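Local coordinates for protein PTS system, IIA component (PDB 5T3U) that probably serves as the phosphoryl-carrying IIA component of a mannose-family phosphotransferase system associated with fucose utilization in Streptococcus pneumoniae, at residues Leu12-Gly17 against His55-Gln60; Val108-Ser113 against Ile118-Ile123. All coordinates share one frame; numbering follows the deposited sequence.

Overall arrangement
Contacts 1 and 2 illustrate two ways in which helices close the faces of a parallel beta-sheet: one packs on a strand, the other on its neighbour in the chain. They share no secondary-structure element and lie on opposite sides of the chain's centre, centres about 20 Å apart. Contact 1 is the more deeply buried, with helix 50-65 lying on strand 7-16 through leucine, alanine and phenylalanine. Contact 2, partly buried, joins helix 104-112 to helix 120-129, its isoleucines meeting a serine, a leucine and the aliphatic part of a glutamate. Apolar groups carry both; the glutamine amide of contact 1 bonds to an outside arginine, the serine hydroxyl of contact 2 to a backbone carbonyl.

Contact 1: Leu12-Gly17 against His55-Gln60; sequences LVASHG and HYFKNQ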
ATOM      1  N   LEU A  12      -2.806   4.839  13.316  1.00 26.43           N
ATOM      2  CA  LEU A  12      -4.022   4.234  12.807  1.00 26.64           C
ATOM      3  C   LEU A  12      -3.906   4.091  11.290  1.00 25.95           C
ATOM      4  O   LEU A  12      -3.619   5.070  10.598  1.00 25.46           O
ATOM      5  CB  LEU A  12      -5.242   5.092  13.146  1.00 26.51           C
ATOM      6  CG  LEU A  12      -6.587   4.643  12.566  1.00 28.28           C
ATOM      7  CD1 LEU A  12      -7.059   3.261  13.087  1.00 26.43           C
ATOM      8  CD2 LEU A  12      -7.621   5.699  12.850  1.00 30.30           C
ATOM      9  N   VAL A  13      -4.131   2.885  10.781  1.00 25.20           N
ATOM     10  CA  VAL A  13      -4.049   2.661   9.336  1.00 24.53           C
ATOM     11  C   VAL A  13      -5.474   2.459   8.894  1.00 25.46           C
ATOM     12  O   VAL A  13      -6.136   1.507   9.355  1.00 24.61           O
ATOM     13  CB  VAL A  13      -3.274   1.369   8.975  1.00 24.08           C
ATOM     14  CG1 VAL A  13      -2.954   1.334   7.508  1.00 23.06           C
ATOM     15  CG2 VAL A  13      -2.000   1.236   9.788  1.00 24.77           C
ATOM     16  N   ALA A  14      -5.955   3.321   8.002  1.00 25.03           N
ATOM     17  CA  ALA A  14      -7.369   3.258   7.609  1.00 25.79           C
ATOM     18  C   ALA A  14      -7.554   3.247   6.100  1.00 25.65           C
ATOM     19  O   ALA A  14      -6.857   3.940   5.404  1.00 26.25           O
ATOM     20  CB  ALA A  14      -8.128   4.433   8.210  1.00 26.26           C
ATOM     21  N   SER A  15      -8.520   2.477   5.593  1.00 26.22           N
ATOM     22  CA  SER A  15      -8.759   2.447   4.159  1.00 26.44           C
ATOM     23  C   SER A  15     -10.178   1.980   3.862  1.00 27.73           C
ATOM     24  O   SER A  15     -10.841   1.388   4.721  1.00 28.92           O
ATOM     25  CB  SER A  15      -7.778   1.450   3.511  1.00 26.03           C
ATOM     26  OG  SER A  15      -8.092   0.139   3.939  1.00 25.35           O
ATOM     27  N   HIS A  16     -10.644   2.195   2.639  1.00 28.34           N
ATOM     28  CA  HIS A  16     -11.724   1.325   2.122  1.00 29.04           C
ATOM     29  C   HIS A  16     -11.180  -0.114   2.055  1.00 29.15           C
ATOM     30  O   HIS A  16      -9.994  -0.317   1.792  1.00 28.20           O
ATOM     31  CB  HIS A  16     -12.109   1.747   0.718  1.00 28.83           C
ATOM     32  CG  HIS A  16     -12.726   3.107   0.639  1.00 31.02           C
ATOM     33  ND1 HIS A  16     -11.973   4.260   0.545  1.00 32.87           N
ATOM     34  CD2 HIS A  16     -14.020   3.496   0.567  1.00 30.89           C
ATOM     35  CE1 HIS A  16     -12.778   5.301   0.431  1.00 30.82           C
ATOM     36  NE2 HIS A  16     -14.024   4.868   0.472  1.00 33.65           N
ATOM     37  N   GLY A  17     -12.030  -1.098   2.348  1.00 28.95           N
ATOM     38  CA  GLY A  17     -11.625  -2.494   2.260  1.00 28.77           C
ATOM     39  C   GLY A  17     -10.455  -2.926   3.118  1.00 29.55           C
ATOM     40  O   GLY A  17     -10.146  -2.304   4.134  1.00 30.28           O
ATOM     41  N   HIS A  55     -17.867   7.203  13.391  1.00 35.00           N
ATOM     42  CA  HIS A  55     -17.620   7.225  14.819  1.00 36.13           C
ATOM     43  C   HIS A  55     -16.680   6.133  15.302  1.00 35.17           C
ATOM     44  O   HIS A  55     -15.966   6.329  16.279  1.00 34.99           O
ATOM     45  CB  HIS A  55     -18.894   7.393  15.667  1.00 36.19           C
ATOM     46  CG  HIS A  55     -19.974   6.419  15.344  1.00 38.81           C
ATOM     47  ND1 HIS A  55     -19.848   5.064  15.584  1.00 40.37           N
ATOM     48  CD2 HIS A  55     -21.227   6.605  14.855  1.00 39.37           C
ATOM     49  CE1 HIS A  55     -20.962   4.450  15.207  1.00 41.15           C
ATOM     50  NE2 HIS A  55     -21.813   5.363  14.768  1.00 41.01           N
ATOM     51  N   TYR A  56     -16.629   5.023  14.569  1.00 35.48           N
ATOM     52  CA  TYR A  56     -15.608   4.001  14.780  1.00 35.91           C
ATOM     53  C   TYR A  56     -14.244   4.601  14.611  1.00 34.26           C
ATOM     54  O   TYR A  56     -13.358   4.378  15.441  1.00 33.98           O
ATOM     55  CB  TYR A  56     -15.705   2.881  13.746  1.00 37.29           C
ATOM     56  CG  TYR A  56     -16.849   1.930  13.889  1.00 43.09           C
ATOM     57  CD1 TYR A  56     -17.396   1.612  15.142  1.00 49.63           C
ATOM     58  CD2 TYR A  56     -17.371   1.298  12.751  1.00 47.99           C
ATOM     59  CE1 TYR A  56     -18.477   0.688  15.246  1.00 52.60           C
ATOM     60  CE2 TYR A  56     -18.418   0.394  12.838  1.00 51.56           C
ATOM     61  CZ  TYR A  56     -18.969   0.091  14.077  1.00 54.22           C
ATOM     62  OH  TYR A  56     -20.004  -0.818  14.109  1.00 57.48           O
ATOM     63  N   PHE A  57     -14.092   5.351  13.514  1.00 32.82           N
ATOM     64  CA  PHE A  57     -12.874   6.099  13.210  1.00 31.58           C
ATOM     65  C   PHE A  57     -12.472   7.068  14.325  1.00 31.39           C
ATOM     66  O   PHE A  57     -11.331   7.062  14.790  1.00 30.24           O
ATOM     67  CB  PHE A  57     -12.991   6.859  11.867  1.00 30.91           C
ATOM     68  CG  PHE A  57     -11.705   7.513  11.455  1.00 30.91           C
ATOM     69  CD1 PHE A  57     -10.823   6.865  10.607  1.00 32.28           C
ATOM     70  CD2 PHE A  57     -11.344   8.746  11.967  1.00 29.87           C
ATOM     71  CE1 PHE A  57      -9.591   7.453  10.267  1.00 32.31           C
ATOM     72  CE2 PHE A  57     -10.133   9.337  11.639  1.00 30.32           C
ATOM     73  CZ  PHE A  57      -9.251   8.671  10.781  1.00 31.73           C
ATOM     74  N   LYS A  58     -13.418   7.925  14.724  1.00 31.24           N
ATOM     75  CA  LYS A  58     -13.189   8.889  15.786  1.00 30.71           C
ATOM     76  C   LYS A  58     -12.731   8.174  17.045  1.00 30.35           C
ATOM     77  O   LYS A  58     -11.752   8.570  17.657  1.00 30.53           O
ATOM     78  CB  LYS A  58     -14.453   9.730  16.045  1.00 30.62           C
ATOM     79  CG  LYS A  58     -14.336  10.739  17.216  1.00 30.55           C
ATOM     80  CD  LYS A  58     -15.716  11.391  17.520  1.00 31.30           C
ATOM     81  CE  LYS A  58     -15.607  12.582  18.499  1.00 32.83           C
ATOM     82  NZ  LYS A  58     -14.925  12.181  19.788  1.00 32.99           N
ATOM     83  N   ASN A  59     -13.439   7.117  17.415  1.00 31.31           N
ATOM     84  CA  ASN A  59     -13.100   6.300  18.584  1.00 31.65           C
ATOM     85  C   ASN A  59     -11.714   5.672  18.542  1.00 31.09           C
ATOM     86  O   ASN A  59     -11.027   5.638  19.559  1.00 31.30           O
ATOM     87  CB  ASN A  59     -14.173   5.201  18.794  1.00 32.74           C
ATOM     88  CG  ASN A  59     -15.456   5.739  19.430  1.00 36.83           C
ATOM     89  OD1 ASN A  59     -15.507   6.876  19.918  1.00 40.65           O
ATOM     90  ND2 ASN A  59     -16.504   4.915  19.434  1.00 41.03           N
ATOM     91  N   GLN A  60     -11.291   5.167  17.378  1.00 31.26           N
ATOM     92  CA  GLN A  60      -9.915   4.624  17.228  1.00 30.12           C
ATOM     93  C   GLN A  60      -8.849   5.688  17.488  1.00 29.86           C
ATOM     94  O   GLN A  60      -7.850   5.408  18.175  1.00 29.28           O
ATOM     95  CB  GLN A  60      -9.673   4.002  15.832  1.00 30.79           C
ATOM     96  CG  GLN A  60     -10.586   2.854  15.458  1.00 30.80           C
ATOM     97  CD  GLN A  60     -10.225   1.575  16.166  1.00 35.99           C
ATOM     98  OE1 GLN A  60     -10.415   1.449  17.381  1.00 37.71           O
ATOM     99  NE2 GLN A  60      -9.700   0.588  15.398  1.00 36.83           N
TER
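L12 and F57 form the tight part of this strand-to-helix contact. The leucine methyl CD2 sits over one face of the phenylalanine ring, 4.1 Å from the ring centroid and 27° off its normal, a CH-pi arrangement whose nearest ring atom is CE1. A14 meets the same ring differently: its CB lies in the ring plane at the edge, 3.9 Å from F57 CE1. One aromatic group is thus gripped on a face and along its rim by two residues from the same side of the strand. The F57 CB does not aim straight at the strand; with CG anti to the backbone N (chi1 -174°), the ring swings in between helix and sheet.

Toward Q60, partly exposed, the contact opens to solvent and a single glutamine carbon does the touching. The other leucine methyl, CD1, rests 3.9 Å from Q60 CB, and the two side chains run at about a right angle. A bend at chi2 turns the amide aside to R40, whose NH1 is hydrogen-bonded to Q60 OE1.

Strand 12-16 and helix 55-60 run nearly antiparallel, at 166°, with their axes 10.4 Å apart. Helix 50-65 links strands 39-44 and 68-75, on either side of strand 7-16, as a beta-alpha-beta crossover packed over the middle strand. Strand 7-16 is hydrogen-bonded to both, and F57 touches L42 of the first and A86 of helix 81-90.

Contact 2: Val108-Ser113 against Ile118-Ile123; sequences VELISS and INLEEI
I123, L110 and I118 have the most surface buried here, and I123 occupies the middle. Its CG2 lies 3.8 Å from E109 CG and 4.0 Å from L110 CD2, wedged between an acidic side chain and an apolar one. The glutamate takes part through its methylene: CG stands anti to the backbone N (chi1 172°), and its chain crosses that of I123 at about a right angle. L110 presents CD2 to the other segment, meeting L120 CD1 at 4.2 Å and, in the approach to the helix, I118 CD1 at 4.3 Å.

I118, just ahead of helix 120-129, brings CG2 to within 3.4 Å of S113 OG. That hydroxyl turns back to the helix that precedes it, donating a 2.8 Å hydrogen bond to E109 O, which sets its side against the isoleucine methyl. On the second segment N119 is the N-cap, its OD1 accepting from E122 N.

L110 reaches on to I11, I72 and L74, and L120 to I72, which ties the pair to strands 7-16 and 68-75. The arrangement is one of two successive helices joined by a short loop and packed against a parallel sheet, within the alpha/beta fold of the mannose-family IIA domain.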
ATOM      1  N   VAL A 108       6.104   0.478   7.748  1.00 25.94           N
ATOM      2  CA  VAL A 108       7.256  -0.118   8.422  1.00 26.00           C
ATOM      3  C   VAL A 108       8.122   0.891   9.168  1.00 26.57           C
ATOM      4  O   VAL A 108       8.485   0.655  10.314  1.00 27.26           O
ATOM      5  CB  VAL A 108       8.148  -0.918   7.420  1.00 26.11           C
ATOM      6  CG1 VAL A 108       9.496  -1.304   8.091  1.00 25.26           C
ATOM      7  CG2 VAL A 108       7.398  -2.151   6.953  1.00 27.35           C
ATOM      8  N   GLU A 109       8.474   1.997   8.512  1.00 26.57           N
ATOM      9  CA  GLU A 109       9.325   2.998   9.134  1.00 27.16           C
ATOM     10  C   GLU A 109       8.649   3.667  10.340  1.00 27.19           C
ATOM     11  O   GLU A 109       9.297   3.935  11.353  1.00 26.19           O
ATOM     12  CB  GLU A 109       9.692   4.084   8.103  1.00 27.73           C
ATOM     13  CG  GLU A 109      10.434   5.297   8.695  1.00 31.70           C
ATOM     14  CD  GLU A 109      11.684   4.913   9.506  1.00 38.67           C
ATOM     15  OE1 GLU A 109      12.373   3.918   9.157  1.00 39.73           O
ATOM     16  OE2 GLU A 109      11.980   5.614  10.505  1.00 43.25           O
ATOM     17  N   LEU A 110       7.364   4.003  10.198  1.00 27.77           N
ATOM     18  CA  LEU A 110       6.621   4.607  11.313  1.00 27.35           C
ATOM     19  C   LEU A 110       6.515   3.638  12.486  1.00 28.05           C
ATOM     20  O   LEU A 110       6.662   4.052  13.652  1.00 28.84           O
ATOM     21  CB  LEU A 110       5.250   5.097  10.854  1.00 26.93           C
ATOM     22  CG  LEU A 110       5.320   6.357   9.976  1.00 27.42           C
ATOM     23  CD1 LEU A 110       3.950   6.768   9.387  1.00 24.70           C
ATOM     24  CD2 LEU A 110       6.003   7.540  10.738  1.00 26.37           C
ATOM     25  N   ILE A 111       6.304   2.349  12.220  1.00 27.96           N
ATOM     26  CA  ILE A 111       6.278   1.405  13.366  1.00 27.85           C
ATOM     27  C   ILE A 111       7.663   1.313  14.042  1.00 28.64           C
ATOM     28  O   ILE A 111       7.777   1.425  15.273  1.00 28.42           O
ATOM     29  CB  ILE A 111       5.731   0.014  13.010  1.00 27.43           C
ATOM     30  CG1 ILE A 111       4.262   0.093  12.606  1.00 26.23           C
ATOM     31  CG2 ILE A 111       5.851  -0.951  14.236  1.00 26.39           C
ATOM     32  CD1 ILE A 111       3.709  -1.220  11.932  1.00 23.26           C
ATOM     33  N   SER A 112       8.716   1.178  13.233  1.00 29.58           N
ATOM     34  CA  SER A 112      10.086   1.033  13.756  1.00 30.52           C
ATOM     35  C   SER A 112      10.547   2.206  14.600  1.00 30.90           C
ATOM     36  O   SER A 112      11.423   2.044  15.459  1.00 32.06           O
ATOM     37  CB  SER A 112      11.084   0.823  12.608  1.00 30.59           C
ATOM     38  OG  SER A 112      10.673  -0.295  11.851  1.00 33.37           O
ATOM     39  N   SER A 113       9.980   3.384  14.340  1.00 30.38           N
ATOM     40  CA  SER A 113      10.425   4.620  14.976  1.00 29.19           C
ATOM     41  C   SER A 113       9.404   5.192  15.983  1.00 28.84           C
ATOM     42  O   SER A 113       9.565   6.325  16.469  1.00 27.91           O
ATOM     43  CB  SER A 113      10.795   5.656  13.910  1.00 29.16           C
ATOM     44  OG  SER A 113       9.650   6.050  13.158  1.00 30.95           O
ATOM     45  N   ILE A 118      11.147  11.693  15.704  1.00 30.88           N
ATOM     46  CA  ILE A 118      11.233  11.543  14.242  1.00 30.74           C
ATOM     47  C   ILE A 118      11.235  12.884  13.511  1.00 30.89           C
ATOM     48  O   ILE A 118      10.802  13.892  14.055  1.00 30.10           O
ATOM     49  CB  ILE A 118      10.094  10.653  13.675  1.00 29.73           C
ATOM     50  CG1 ILE A 118       8.729  11.307  13.918  1.00 30.06           C
ATOM     51  CG2 ILE A 118      10.172   9.269  14.266  1.00 28.38           C
ATOM     52  CD1 ILE A 118       7.585  10.707  13.101  1.00 30.94           C
ATOM     53  N   ASN A 119      11.718  12.863  12.269  1.00 30.21           N
ATOM     54  CA  ASN A 119      11.452  13.927  11.319  1.00 30.13           C
ATOM     55  C   ASN A 119      10.432  13.384  10.297  1.00 29.90           C
ATOM     56  O   ASN A 119      10.792  12.636   9.397  1.00 29.07           O
ATOM     57  CB  ASN A 119      12.770  14.343  10.646  1.00 30.02           C
ATOM     58  CG  ASN A 119      12.605  15.469   9.651  1.00 32.29           C
ATOM     59  OD1 ASN A 119      11.528  15.693   9.088  1.00 34.35           O
ATOM     60  ND2 ASN A 119      13.684  16.207   9.440  1.00 33.97           N
ATOM     61  N   LEU A 120       9.165  13.766  10.460  1.00 30.13           N
ATOM     62  CA  LEU A 120       8.077  13.236   9.645  1.00 30.52           C
ATOM     63  C   LEU A 120       8.197  13.622   8.172  1.00 31.21           C
ATOM     64  O   LEU A 120       7.837  12.830   7.295  1.00 29.93           O
ATOM     65  CB  LEU A 120       6.700  13.655  10.203  1.00 30.12           C
ATOM     66  CG  LEU A 120       5.462  13.032   9.504  1.00 30.98           C
ATOM     67  CD1 LEU A 120       5.508  11.492   9.485  1.00 27.57           C
ATOM     68  CD2 LEU A 120       4.103  13.508  10.092  1.00 30.55           C
ATOM     69  N   GLU A 121       8.690  14.839   7.901  1.00 31.49           N
ATOM     70  CA  GLU A 121       8.856  15.279   6.524  1.00 32.17           C
ATOM     71  C   GLU A 121       9.821  14.351   5.809  1.00 31.97           C
ATOM     72  O   GLU A 121       9.566  13.941   4.663  1.00 31.35           O
ATOM     73  CB  GLU A 121       9.333  16.743   6.448  1.00 32.69           C
ATOM     74  CG  GLU A 121       8.224  17.763   6.861  1.00 37.52           C
ATOM     75  CD  GLU A 121       7.756  17.563   8.327  1.00 44.02           C
ATOM     76  OE1 GLU A 121       8.632  17.578   9.251  1.00 43.84           O
ATOM     77  OE2 GLU A 121       6.520  17.362   8.547  1.00 46.31           O
ATOM     78  N   GLU A 122      10.910  14.008   6.503  1.00 31.16           N
ATOM     79  CA  GLU A 122      11.945  13.165   5.949  1.00 32.26           C
ATOM     80  C   GLU A 122      11.429  11.736   5.735  1.00 31.13           C
ATOM     81  O   GLU A 122      11.722  11.102   4.722  1.00 31.00           O
ATOM     82  CB  GLU A 122      13.099  13.168   6.926  1.00 33.11           C
ATOM     83  CG  GLU A 122      14.423  12.751   6.407  1.00 38.75           C
ATOM     84  CD  GLU A 122      15.505  13.010   7.461  1.00 46.24           C
ATOM     85  OE1 GLU A 122      15.750  14.199   7.797  1.00 48.16           O
ATOM     86  OE2 GLU A 122      16.068  12.020   7.984  1.00 49.19           O
ATOM     87  N   ILE A 123      10.657  11.238   6.690  1.00 30.78           N
ATOM     88  CA  ILE A 123      10.035   9.910   6.586  1.00 30.05           C
ATOM     89  C   ILE A 123       9.105   9.863   5.379  1.00 30.36           C
ATOM     90  O   ILE A 123       9.191   8.944   4.576  1.00 30.23           O
ATOM     91  CB  ILE A 123       9.295   9.522   7.885  1.00 30.04           C
ATOM     92  CG1 ILE A 123      10.334   9.245   8.986  1.00 29.15           C
ATOM     93  CG2 ILE A 123       8.353   8.320   7.651  1.00 27.27           C
ATOM     94  CD1 ILE A 123       9.765   8.767  10.299  1.00 30.50           C
TER